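Monosaccharide-transporting ATPase (Actinobacillus succinogenes, PDB 5DTE) is a periplasmic solute-binding protein of a sugar ABC transporter that binds D-allose and probably delivers it to the membrane components for uptake. Local coordinates at residues N197-L211 with N224-A238. Sequence-based numbering, arbitrary orientation.
Sequences NWETEQALNVTTNIL and NDNMAIGAVTAVENA. With ALL (beta-D-allopyranose), chain E.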
ATOM      1  N   ASN A 197       4.870   2.571 -11.574  1.00 15.96           N
ATOM      2  CA  ASN A 197       5.787   2.713 -10.423  1.00 30.01           C
ATOM      3  C   ASN A 197       5.276   3.498  -9.217  1.00 39.99           C
ATOM      4  O   ASN A 197       6.093   3.997  -8.433  1.00 42.80           O
ATOM      5  CB  ASN A 197       7.107   3.356 -10.873  1.00 32.57           C
ATOM      6  CG  ASN A 197       7.930   2.441 -11.760  1.00 40.52           C
ATOM      7  OD1 ASN A 197       8.559   1.502 -11.273  1.00 43.72           O
ATOM      8  ND2 ASN A 197       7.927   2.708 -13.069  1.00 35.69           N
ATOM      9  N   TRP A 198       3.946   3.603  -9.087  1.00 38.30           N
ATOM     10  CA  TRP A 198       3.257   4.258  -7.961  1.00 28.23           C
ATOM     11  C   TRP A 198       3.237   5.787  -8.030  1.00 27.18           C
ATOM     12  O   TRP A 198       2.716   6.435  -7.116  1.00 21.43           O
ATOM     13  CB  TRP A 198       3.870   3.840  -6.617  1.00 33.48           C
ATOM     14  CG  TRP A 198       3.622   2.410  -6.217  1.00 40.03           C
ATOM     15  CD1 TRP A 198       2.470   1.668  -6.387  1.00 42.78           C
ATOM     16  CD2 TRP A 198       4.559   1.551  -5.594  1.00 33.24           C
ATOM     17  NE1 TRP A 198       2.644   0.402  -5.881  1.00 36.18           N
ATOM     18  CE2 TRP A 198       3.921   0.304  -5.398  1.00 36.98           C
ATOM     19  CE3 TRP A 198       5.879   1.713  -5.177  1.00 34.40           C
ATOM     20  CZ2 TRP A 198       4.566  -0.765  -4.805  1.00 42.82           C
ATOM     21  CZ3 TRP A 198       6.515   0.657  -4.585  1.00 44.49           C
ATOM     22  CH2 TRP A 198       5.862  -0.570  -4.404  1.00 51.94           C
ATOM     23  N   GLU A 199       3.796   6.351  -9.103  1.00 29.43           N
ATOM     24  CA  GLU A 199       3.892   7.805  -9.290  1.00 25.31           C
ATOM     25  C   GLU A 199       2.726   8.351 -10.095  1.00 15.47           C
ATOM     26  O   GLU A 199       2.382   7.789 -11.113  1.00  7.16           O
ATOM     27  CB  GLU A 199       5.201   8.183 -10.005  1.00 31.17           C
ATOM     28  CG  GLU A 199       6.394   8.503  -9.102  1.00 37.58           C
ATOM     29  CD  GLU A 199       7.639   8.904  -9.896  1.00 52.08           C
ATOM     30  OE1 GLU A 199       7.566   9.864 -10.704  1.00 56.38           O
ATOM     31  OE2 GLU A 199       8.691   8.245  -9.722  1.00 55.68           O
ATOM     32  N   THR A 200       2.141   9.461  -9.656  1.00 25.93           N
ATOM     33  CA  THR A 200       1.123  10.142 -10.459  1.00 30.18           C
ATOM     34  C   THR A 200       1.656  10.498 -11.856  1.00 26.36           C
ATOM     35  O   THR A 200       1.118  10.021 -12.857  1.00 34.15           O
ATOM     36  CB  THR A 200       0.596  11.428  -9.767  1.00 14.50           C
ATOM     37  OG1 THR A 200      -0.200  11.071  -8.633  1.00 25.42           O
ATOM     38  CG2 THR A 200      -0.270  12.202 -10.695  1.00  6.08           C
ATOM     39  N   GLU A 201       2.719  11.297 -11.926  1.00 25.35           N
ATOM     40  CA  GLU A 201       3.192  11.833 -13.210  1.00 29.89           C
ATOM     41  C   GLU A 201       3.470  10.742 -14.258  1.00 25.65           C
ATOM     42  O   GLU A 201       3.118  10.911 -15.420  1.00 35.17           O
ATOM     43  CB  GLU A 201       4.445  12.700 -13.006  1.00 38.94           C
ATOM     44  CG  GLU A 201       4.680  13.774 -14.089  1.00 50.91           C
ATOM     45  CD  GLU A 201       3.688  14.940 -14.026  1.00 59.28           C
ATOM     46  OE1 GLU A 201       3.534  15.665 -15.046  1.00 63.42           O
ATOM     47  OE2 GLU A 201       3.071  15.137 -12.952  1.00 57.33           O
ATOM     48  N   GLN A 202       4.070   9.622 -13.862  1.00 11.41           N
ATOM     49  CA  GLN A 202       4.282   8.516 -14.801  1.00 11.57           C
ATOM     50  C   GLN A 202       2.988   7.829 -15.310  1.00 29.25           C
ATOM     51  O   GLN A 202       2.913   7.380 -16.473  1.00 20.74           O
ATOM     52  CB  GLN A 202       5.169   7.457 -14.166  1.00 14.00           C
ATOM     53  CG  GLN A 202       6.516   7.938 -13.740  1.00 19.43           C
ATOM     54  CD  GLN A 202       7.474   6.791 -13.474  1.00 24.81           C
ATOM     55  OE1 GLN A 202       7.346   5.700 -14.049  1.00 22.17           O
ATOM     56  NE2 GLN A 202       8.442   7.030 -12.594  1.00 29.33           N
ATOM     57  N   ALA A 203       1.988   7.718 -14.436  1.00 21.48           N
ATOM     58  CA  ALA A 203       0.749   7.046 -14.796  1.00 16.95           C
ATOM     59  C   ALA A 203      -0.043   7.911 -15.766  1.00 24.75           C
ATOM     60  O   ALA A 203      -0.822   7.401 -16.558  1.00 22.99           O
ATOM     61  CB  ALA A 203      -0.061   6.730 -13.577  1.00 18.18           C
ATOM     62  N   LEU A 204       0.176   9.222 -15.726  1.00 26.36           N
ATOM     63  CA  LEU A 204      -0.403  10.107 -16.739  1.00 17.85           C
ATOM     64  C   LEU A 204       0.231   9.833 -18.112  1.00 26.18           C
ATOM     65  O   LEU A 204      -0.475   9.686 -19.114  1.00 30.22           O
ATOM     66  CB  LEU A 204      -0.232  11.576 -16.339  1.00 10.05           C
ATOM     67  CG  LEU A 204      -0.663  12.705 -17.286  1.00 12.78           C
ATOM     68  CD1 LEU A 204      -2.168  12.776 -17.431  1.00  8.57           C
ATOM     69  CD2 LEU A 204      -0.126  14.028 -16.763  1.00 18.89           C
ATOM     70  N   ASN A 205       1.562   9.748 -18.155  1.00 21.40           N
ATOM     71  CA  ASN A 205       2.246   9.398 -19.384  1.00  8.95           C
ATOM     72  C   ASN A 205       1.839   8.016 -19.869  1.00 16.80           C
ATOM     73  O   ASN A 205       1.357   7.860 -21.001  1.00 14.32           O
ATOM     74  CB  ASN A 205       3.753   9.445 -19.211  1.00 13.48           C
ATOM     75  CG  ASN A 205       4.486   9.220 -20.518  1.00 22.86           C
ATOM     76  OD1 ASN A 205       4.623   8.087 -20.982  1.00 24.02           O
ATOM     77  ND2 ASN A 205       4.942  10.303 -21.132  1.00 25.61           N
ATOM     78  N   VAL A 206       2.025   7.009 -19.019  1.00 14.14           N
ATOM     79  CA  VAL A 206       1.664   5.647 -19.412  1.00 13.92           C
ATOM     80  C   VAL A 206       0.193   5.515 -19.867  1.00 18.71           C
ATOM     81  O   VAL A 206      -0.074   4.937 -20.922  1.00 22.63           O
ATOM     82  CB  VAL A 206       1.926   4.655 -18.283  1.00 12.62           C
ATOM     83  CG1 VAL A 206       1.263   3.313 -18.594  1.00 13.67           C
ATOM     84  CG2 VAL A 206       3.420   4.482 -18.061  1.00  9.63           C
ATOM     85  N   THR A 207      -0.748   6.073 -19.103  1.00 11.61           N
ATOM     86  CA  THR A 207      -2.172   5.945 -19.434  1.00  9.09           C
ATOM     87  C   THR A 207      -2.499   6.566 -20.779  1.00 20.37           C
ATOM     88  O   THR A 207      -3.329   6.051 -21.517  1.00 30.99           O
ATOM     89  CB  THR A 207      -3.090   6.599 -18.365  1.00 18.85           C
ATOM     90  OG1 THR A 207      -2.798   6.056 -17.081  1.00 22.24           O
ATOM     91  CG2 THR A 207      -4.555   6.348 -18.657  1.00 16.51           C
ATOM     92  N   THR A 208      -1.866   7.687 -21.086  1.00 24.88           N
ATOM     93  CA  THR A 208      -2.114   8.338 -22.355  1.00 23.65           C
ATOM     94  C   THR A 208      -1.696   7.418 -23.485  1.00 28.71           C
ATOM     95  O   THR A 208      -2.464   7.189 -24.423  1.00 25.82           O
ATOM     96  CB  THR A 208      -1.382   9.677 -22.450  1.00 14.90           C
ATOM     97  OG1 THR A 208      -2.224  10.683 -21.887  1.00 21.55           O
ATOM     98  CG2 THR A 208      -1.089  10.031 -23.896  1.00  9.75           C
ATOM     99  N   ASN A 209      -0.492   6.867 -23.371  1.00 25.96           N
ATOM    100  CA  ASN A 209       0.039   5.983 -24.397  1.00 19.11           C
ATOM    101  C   ASN A 209      -0.760   4.667 -24.489  1.00 30.47           C
ATOM    102  O   ASN A 209      -0.818   4.031 -25.542  1.00 34.75           O
ATOM    103  CB  ASN A 209       1.517   5.719 -24.118  1.00 15.30           C
ATOM    104  CG  ASN A 209       2.341   7.004 -24.080  1.00 22.98           C
ATOM    105  OD1 ASN A 209       2.118   7.932 -24.868  1.00 21.13           O
ATOM    106  ND2 ASN A 209       3.288   7.065 -23.149  1.00 24.52           N
ATOM    107  N   ILE A 210      -1.400   4.275 -23.391  1.00 28.96           N
ATOM    108  CA  ILE A 210      -2.221   3.065 -23.370  1.00 23.17           C
ATOM    109  C   ILE A 210      -3.622   3.295 -23.955  1.00 19.36           C
ATOM    110  O   ILE A 210      -4.198   2.408 -24.587  1.00 19.90           O
ATOM    111  CB  ILE A 210      -2.330   2.521 -21.943  1.00 22.82           C
ATOM    112  CG1 ILE A 210      -0.967   1.991 -21.490  1.00 25.59           C
ATOM    113  CG2 ILE A 210      -3.393   1.445 -21.841  1.00 24.33           C
ATOM    114  CD1 ILE A 210      -1.021   1.195 -20.202  1.00 34.75           C
ATOM    115  N   LEU A 211      -4.144   4.504 -23.778  1.00 27.47           N
ATOM    116  CA  LEU A 211      -5.466   4.880 -24.290  1.00 24.23           C
ATOM    117  C   LEU A 211      -5.467   5.097 -25.798  1.00 24.09           C
ATOM    118  O   LEU A 211      -6.465   4.825 -26.461  1.00 33.44           O
ATOM    119  CB  LEU A 211      -5.974   6.146 -23.586  1.00 25.92           C
ATOM    120  CG  LEU A 211      -6.652   6.009 -22.217  1.00 24.87           C
ATOM    121  CD1 LEU A 211      -6.948   7.389 -21.655  1.00 22.73           C
ATOM    122  CD2 LEU A 211      -7.933   5.146 -22.282  1.00 14.86           C
ATOM    123  N   ASN A 224      -2.168   1.657  -7.004  1.00 11.20           N
ATOM    124  CA  ASN A 224      -2.384   2.644  -5.968  1.00 13.47           C
ATOM    125  C   ASN A 224      -3.102   3.896  -6.337  1.00 24.89           C
ATOM    126  O   ASN A 224      -3.276   4.207  -7.497  1.00 34.67           O
ATOM    127  CB  ASN A 224      -1.075   2.965  -5.209  1.00 26.44           C
ATOM    128  CG  ASN A 224      -0.217   4.036  -5.849  1.00 28.41           C
ATOM    129  OD1 ASN A 224      -0.666   5.015  -6.422  1.00 18.86           O
ATOM    130  ND2 ASN A 224       1.025   3.959  -5.501  1.00 43.15           N
ATOM    131  N   ASP A 225      -3.490   4.601  -5.282  1.00 29.96           N
ATOM    132  CA  ASP A 225      -4.228   5.824  -5.376  1.00 29.84           C
ATOM    133  C   ASP A 225      -3.553   6.915  -6.203  1.00 23.22           C
ATOM    134  O   ASP A 225      -4.242   7.683  -6.878  1.00 19.07           O
ATOM    135  CB  ASP A 225      -4.505   6.347  -3.983  1.00 36.05           C
ATOM    136  CG  ASP A 225      -5.939   6.163  -3.603  1.00 32.99           C
ATOM    137  OD1 ASP A 225      -6.703   5.708  -4.485  1.00 27.84           O
ATOM    138  OD2 ASP A 225      -6.310   6.487  -2.460  1.00 33.14           O
ATOM    139  N   ASN A 226      -2.230   7.040  -6.124  1.00 27.29           N
ATOM    140  CA  ASN A 226      -1.538   8.015  -6.966  1.00 27.42           C
ATOM    141  C   ASN A 226      -1.684   7.716  -8.461  1.00 28.30           C
ATOM    142  O   ASN A 226      -2.029   8.613  -9.228  1.00 36.11           O
ATOM    143  CB  ASN A 226      -0.052   8.100  -6.597  1.00 16.25           C
ATOM    144  CG  ASN A 226       0.181   8.890  -5.340  1.00 16.81           C
ATOM    145  OD1 ASN A 226      -0.607   9.771  -5.009  1.00 21.15           O
ATOM    146  ND2 ASN A 226       1.258   8.579  -4.622  1.00 22.81           N
ATOM    147  N   MET A 227      -1.431   6.475  -8.880  1.00 13.82           N
ATOM    148  CA  MET A 227      -1.528   6.150 -10.309  1.00 20.50           C
ATOM    149  C   MET A 227      -2.980   6.288 -10.840  1.00 30.56           C
ATOM    150  O   MET A 227      -3.194   6.582 -12.027  1.00 20.25           O
ATOM    151  CB  MET A 227      -0.980   4.744 -10.578  1.00 11.18           C
ATOM    152  CG  MET A 227       0.457   4.562 -10.130  1.00 17.21           C
ATOM    153  SD  MET A 227       1.200   2.965 -10.516  1.00 21.17           S
ATOM    154  CE  MET A 227       0.349   1.882  -9.385  1.00 11.15           C
ATOM    155  N   ALA A 228      -3.966   6.092  -9.963  1.00 21.67           N
ATOM    156  CA  ALA A 228      -5.374   6.290 -10.315  1.00 22.17           C
ATOM    157  C   ALA A 228      -5.657   7.744 -10.678  1.00 29.46           C
ATOM    158  O   ALA A 228      -6.394   8.037 -11.620  1.00 35.31           O
ATOM    159  CB  ALA A 228      -6.275   5.854  -9.167  1.00 21.89           C
ATOM    160  N   ILE A 229      -5.066   8.648  -9.910  1.00 32.29           N
ATOM    161  CA  ILE A 229      -5.207  10.083 -10.120  1.00 29.71           C
ATOM    162  C   ILE A 229      -4.551  10.505 -11.414  1.00 22.64           C
ATOM    163  O   ILE A 229      -5.082  11.330 -12.158  1.00 20.69           O
ATOM    164  CB  ILE A 229      -4.585  10.869  -8.953  1.00 33.06           C
ATOM    165  CG1 ILE A 229      -5.373  10.591  -7.662  1.00 21.86           C
ATOM    166  CG2 ILE A 229      -4.480  12.366  -9.286  1.00 34.17           C
ATOM    167  CD1 ILE A 229      -6.621  11.413  -7.522  1.00 11.52           C
ATOM    168  N   GLY A 230      -3.381   9.931 -11.675  1.00 23.25           N
ATOM    169  CA  GLY A 230      -2.663  10.209 -12.900  1.00 21.37           C
ATOM    170  C   GLY A 230      -3.425   9.671 -14.092  1.00 26.33           C
ATOM    171  O   GLY A 230      -3.346  10.219 -15.188  1.00 30.01           O
ATOM    172  N   ALA A 231      -4.178   8.599 -13.864  1.00 25.97           N
ATOM    173  CA  ALA A 231      -4.925   7.925 -14.911  1.00 11.17           C
ATOM    174  C   ALA A 231      -6.210   8.676 -15.260  1.00 11.19           C
ATOM    175  O   ALA A 231      -6.602   8.756 -16.431  1.00 11.19           O
ATOM    176  CB  ALA A 231      -5.235   6.519 -14.487  1.00 11.11           C
ATOM    177  N   VAL A 232      -6.859   9.229 -14.242  1.00 15.62           N
ATOM    178  CA  VAL A 232      -8.046  10.051 -14.466  1.00 22.12           C
ATOM    179  C   VAL A 232      -7.717  11.286 -15.311  1.00 25.52           C
ATOM    180  O   VAL A 232      -8.438  11.610 -16.249  1.00 38.48           O
ATOM    181  CB  VAL A 232      -8.687  10.499 -13.139  1.00 19.68           C
ATOM    182  CG1 VAL A 232      -9.809  11.492 -13.396  1.00 22.84           C
ATOM    183  CG2 VAL A 232      -9.202   9.304 -12.371  1.00 16.45           C
ATOM    184  N   THR A 233      -6.620  11.961 -14.985  1.00 23.38           N
ATOM    185  CA  THR A 233      -6.173  13.144 -15.728  1.00 26.36           C
ATOM    186  C   THR A 233      -5.978  12.861 -17.211  1.00 26.08           C
ATOM    187  O   THR A 233      -6.275  13.704 -18.054  1.00 28.42           O
ATOM    188  CB  THR A 233      -4.860  13.688 -15.150  1.00 18.70           C
ATOM    189  OG1 THR A 233      -5.016  13.854 -13.740  1.00 19.73           O
ATOM    190  CG2 THR A 233      -4.503  15.020 -15.782  1.00 13.96           C
ATOM    191  N   ALA A 234      -5.471  11.670 -17.514  1.00 19.81           N
ATOM    192  CA  ALA A 234      -5.374  11.212 -18.883  1.00 11.35           C
ATOM    193  C   ALA A 234      -6.756  11.137 -19.537  1.00 24.45           C
ATOM    194  O   ALA A 234      -6.984  11.787 -20.565  1.00 30.38           O
ATOM    195  CB  ALA A 234      -4.689   9.867 -18.943  1.00 11.28           C
ATOM    196  N   VAL A 235      -7.690  10.372 -18.962  1.00 15.03           N
ATOM    197  CA  VAL A 235      -8.975  10.213 -19.640  1.00 12.01           C
ATOM    198  C   VAL A 235      -9.668  11.587 -19.835  1.00 29.26           C
ATOM    199  O   VAL A 235     -10.173  11.857 -20.919  1.00 23.87           O
ATOM    200  CB  VAL A 235      -9.916   9.188 -18.922  1.00 11.25           C
ATOM    201  CG1 VAL A 235      -9.180   7.900 -18.656  1.00 11.18           C
ATOM    202  CG2 VAL A 235     -10.511   9.731 -17.643  1.00 12.90           C
ATOM    203  N   GLU A 236      -9.626  12.479 -18.843  1.00 32.14           N
ATOM    204  CA  GLU A 236     -10.252  13.804 -18.984  1.00 32.97           C
ATOM    205  C   GLU A 236      -9.514  14.698 -19.988  1.00 27.40           C
ATOM    206  O   GLU A 236     -10.128  15.535 -20.668  1.00 17.51           O
ATOM    207  CB  GLU A 236     -10.340  14.504 -17.624  1.00 46.77           C
ATOM    208  CG  GLU A 236     -11.361  13.869 -16.672  1.00 57.34           C
ATOM    209  CD  GLU A 236     -11.613  14.696 -15.417  1.00 57.07           C
ATOM    210  OE1 GLU A 236     -10.649  15.300 -14.887  1.00 61.91           O
ATOM    211  OE2 GLU A 236     -12.781  14.743 -14.965  1.00 45.95           O
ATOM    212  N   ASN A 237      -8.198  14.522 -20.075  1.00 25.45           N
ATOM    213  CA  ASN A 237      -7.417  15.159 -21.124  1.00 11.62           C
ATOM    214  C   ASN A 237      -7.907  14.645 -22.451  1.00 18.94           C
ATOM    215  O   ASN A 237      -8.146  15.406 -23.383  1.00 28.71           O
ATOM    216  CB  ASN A 237      -5.926  14.868 -20.969  1.00 11.61           C
ATOM    217  CG  ASN A 237      -5.198  15.892 -20.090  1.00 13.32           C
ATOM    218  OD1 ASN A 237      -5.808  16.726 -19.418  1.00 16.78           O
ATOM    219  ND2 ASN A 237      -3.880  15.816 -20.098  1.00 11.71           N
ATOM    220  N   ALA A 238      -8.093  13.336 -22.511  1.00 21.78           N
ATOM    221  CA  ALA A 238      -8.416  12.659 -23.757  1.00 20.27           C
ATOM    222  C   ALA A 238      -9.893  12.809 -24.144  1.00 21.02           C
ATOM    223  O   ALA A 238     -10.383  12.123 -25.039  1.00 10.58           O
ATOM    224  CB  ALA A 238      -8.043  11.199 -23.641  1.00 11.58           C
TER
HETATM  225  C1  ALL E 401       2.466   0.268  -0.919  1.00 29.89           C
HETATM  226  C2  ALL E 401       1.438   0.788   0.067  1.00 25.89           C
HETATM  227  C3  ALL E 401       0.687   1.954  -0.460  1.00 26.39           C
HETATM  228  C4  ALL E 401       1.582   2.984  -1.076  1.00 25.12           C
HETATM  229  C5  ALL E 401       2.402   2.308  -2.161  1.00 12.81           C
HETATM  230  C6  ALL E 401       3.199   3.257  -2.996  1.00  6.27           C
HETATM  231  O1  ALL E 401       3.304  -0.650  -0.332  1.00 45.94           O
HETATM  232  O2  ALL E 401       0.496  -0.277   0.318  1.00 25.04           O
HETATM  233  O3  ALL E 401      -0.232   1.488  -1.496  1.00 13.47           O
HETATM  234  O4  ALL E 401       0.798   4.052  -1.627  1.00 29.68           O
HETATM  235  O5  ALL E 401       3.295   1.368  -1.497  1.00 13.34           O
HETATM  236  O6  ALL E 401       4.280   3.752  -2.235  1.00  7.11           O
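Trp-198 packs on Met-227 beside the sugar. C6 of beta-D-allopyranose lies over one face of the indole, 3.4 Å from Trp-198 CG. Met-227 CE touches Trp-198 CD1 at 3.7 Å. The bend at chi3 (-71°) turns this methyl to the ring. Met-227 SD lies obliquely to the five-membered ring, 5.4 Å from its centroid, a Met-aromatic contact, and takes a weak hydrogen bond from Trp-198 N. Asn-224 caps helix 225-237: its OD1 accepts from Met-227 N at 3.0 Å, so the pocket residue also fixes the helix start. Thr-200 OG1 donates to Asn-226 O at 3.1 Å, from above the carbonyl plane. That oxygen also accepts from Gly-230 N.

Farther along, the helices cross at -43° with axes 7.1 Å apart. Gly-230 has no side chain, so the backbones can come close near Thr-200 and Leu-204. Leu-204 is a knob among Gly-230, Thr-233, Ala-234 and Asn-237. Ala-234 answers among Leu-204, Thr-207, Thr-208 and Leu-211. Thr-207 and Ala-231 also touch Leu-162 of strand 157-163, in the four-stranded parallel sheet of one lobe of the periplasmic binding protein fold. Thr-200 makes the firmer polar link; Trp-198, facing the sugar, relies mainly on packing against Met-227.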